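Local coordinates for putative exported protein (Burkholderia pseudomallei, PDB 4JGB) that probably binds NAD or NADP through a Rossmann-type domain and may act as an oxidoreductase, although its substrate is not established, at residues D138-G141 / Y142-V146. Numbering follows the deposited sequence. Where two conformers were deposited one is given.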
loop_
_atom_site.group_PDB
_atom_site.type_symbol
_atom_site.label_atom_id
_atom_site.label_comp_id
_atom_site.label_asym_id
_atom_site.label_seq_id
_atom_site.Cartn_x
_atom_site.Cartn_y
_atom_site.Cartn_z
ATOM N N ASP A 138 -10.019 -9.407 -3.346
ATOM C CA ASP A 138 -9.383 -10.735 -3.319
ATOM C C ASP A 138 -7.961 -10.728 -2.746
ATOM O O ASP A 138 -7.579 -11.645 -2.041
ATOM C CB ASP A 138 -9.357 -11.332 -4.722
ATOM C CG ASP A 138 -10.754 -11.595 -5.282
ATOM O OD1 ASP A 138 -11.760 -11.554 -4.504
ATOM O OD2 ASP A 138 -10.826 -11.828 -6.513
ATOM N N ALA A 139 -7.176 -9.706 -3.077
ATOM C CA ALA A 139 -5.863 -9.490 -2.464
ATOM C C ALA A 139 -6.008 -9.432 -0.939
ATOM O O ALA A 139 -5.322 -10.155 -0.214
ATOM C CB ALA A 139 -5.218 -8.219 -2.995
ATOM N N TYR A 140 -6.923 -8.599 -0.458
ATOM C CA TYR A 140 -7.215 -8.535 0.979
ATOM C C TYR A 140 -7.733 -9.883 1.516
ATOM O O TYR A 140 -7.305 -10.328 2.564
ATOM C CB TYR A 140 -8.206 -7.416 1.306
ATOM C CG TYR A 140 -8.549 -7.396 2.779
ATOM C CD1 TYR A 140 -7.643 -6.884 3.707
ATOM C CD2 TYR A 140 -9.768 -7.919 3.256
ATOM C CE1 TYR A 140 -7.927 -6.872 5.064
ATOM C CE2 TYR A 140 -10.059 -7.908 4.625
ATOM C CZ TYR A 140 -9.132 -7.378 5.518
ATOM O OH TYR A 140 -9.374 -7.337 6.867
ATOM N N GLY A 141 -8.655 -10.525 0.792
ATOM C CA GLY A 141 -9.063 -11.903 1.112
ATOM C C GLY A 141 -7.893 -12.871 1.265
ATOM O O GLY A 141 -7.852 -13.674 2.197
ATOM N N TYR A 142 -6.925 -12.805 0.355
ATOM C CA TYR A 142 -5.762 -13.675 0.480
ATOM C C TYR A 142 -4.914 -13.373 1.735
ATOM O O TYR A 142 -4.562 -14.278 2.508
ATOM C CB TYR A 142 -4.902 -13.655 -0.792
ATOM C CG TYR A 142 -3.571 -14.285 -0.549
ATOM C CD1 TYR A 142 -3.441 -15.668 -0.487
ATOM C CD2 TYR A 142 -2.429 -13.493 -0.332
ATOM C CE1 TYR A 142 -2.207 -16.257 -0.233
ATOM C CE2 TYR A 142 -1.194 -14.076 -0.078
ATOM C CZ TYR A 142 -1.099 -15.455 -0.039
ATOM O OH TYR A 142 0.109 -16.049 0.200
ATOM N N LEU A 143 -4.584 -12.098 1.923
ATOM C CA LEU A 143 -3.830 -11.638 3.086
ATOM C C LEU A 143 -4.459 -11.982 4.454
ATOM O O LEU A 143 -3.735 -12.166 5.440
ATOM C CB LEU A 143 -3.581 -10.129 2.976
ATOM C CG LEU A 143 -2.547 -9.681 1.956
ATOM C CD1 LEU A 143 -2.672 -8.166 1.758
ATOM C CD2 LEU A 143 -1.125 -10.063 2.385
ATOM N N SER A 144 -5.789 -12.077 4.519
ATOM C CA SER A 144 -6.489 -12.460 5.759
ATOM C C SER A 144 -6.168 -13.897 6.180
ATOM O O SER A 144 -6.391 -14.289 7.335
ATOM C CB SER A 144 -8.007 -12.293 5.599
ATOM O OG SER A 144 -8.322 -11.023 5.067
ATOM N N THR A 145 -5.662 -14.701 5.249
ATOM C CA THR A 145 -5.245 -16.077 5.601
ATOM C C THR A 145 -3.792 -16.106 6.112
ATOM O O THR A 145 -3.251 -17.163 6.478
ATOM C CB THR A 145 -5.384 -17.041 4.403
ATOM O OG1 THR A 145 -4.387 -16.715 3.424
ATOM C CG2 THR A 145 -6.795 -16.914 3.769
ATOM N N VAL A 146 -3.143 -14.953 6.129
ATOM C CA VAL A 146 -1.740 -14.946 6.452
ATOM C C VAL A 146 -1.648 -14.451 7.889
ATOM O O VAL A 146 -1.959 -13.288 8.174
ATOM C CB VAL A 146 -0.960 -14.075 5.452
ATOM C CG1 VAL A 146 0.487 -13.871 5.895
ATOM C CG2 VAL A 146 -1.058 -14.659 4.034
#
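Y140 and S144 meet one turn apart in a local contact at the C-terminal end of helix 130-143, where the chain turns toward strand 150-155 of the central sheet. Y140 O takes two donors from the same residue: S144 N at 3.0 Å, nearly in line with the carbonyl, and, in the conformer described, S144 OG at 2.8 Å, which approaches from above the carbonyl plane. With its OG beside its own backbone N (chi1 -49°), S144 in this conformer can fold the hydroxyl back onto the preceding turn. There S144 OG also lies over one face of the Y140 ring, offset toward its rim, 3.6 Å from Y140 CE2. That ring, swung anti to its backbone N, meets F153 of the sheet at an inclined angle. Ordinary helical bonds continue up to this point, the L143 N to A139 O bond being almost straight at 176°. The buried side chain of L143 packs with CB and CG near A139 O and touches V91 of helix 83-97 and W151 and F153 of strand 150-155. Y142 O likewise accepts two bonds, from T145 N at 3.0 Å and T145 OG1 at 2.6 Å, the latter in the carbonyl plane. A type I turn from L143 to V146 then redirects the chain, the helix-to-strand passage of a beta-alpha-beta crossover in a Rossmann-type fold.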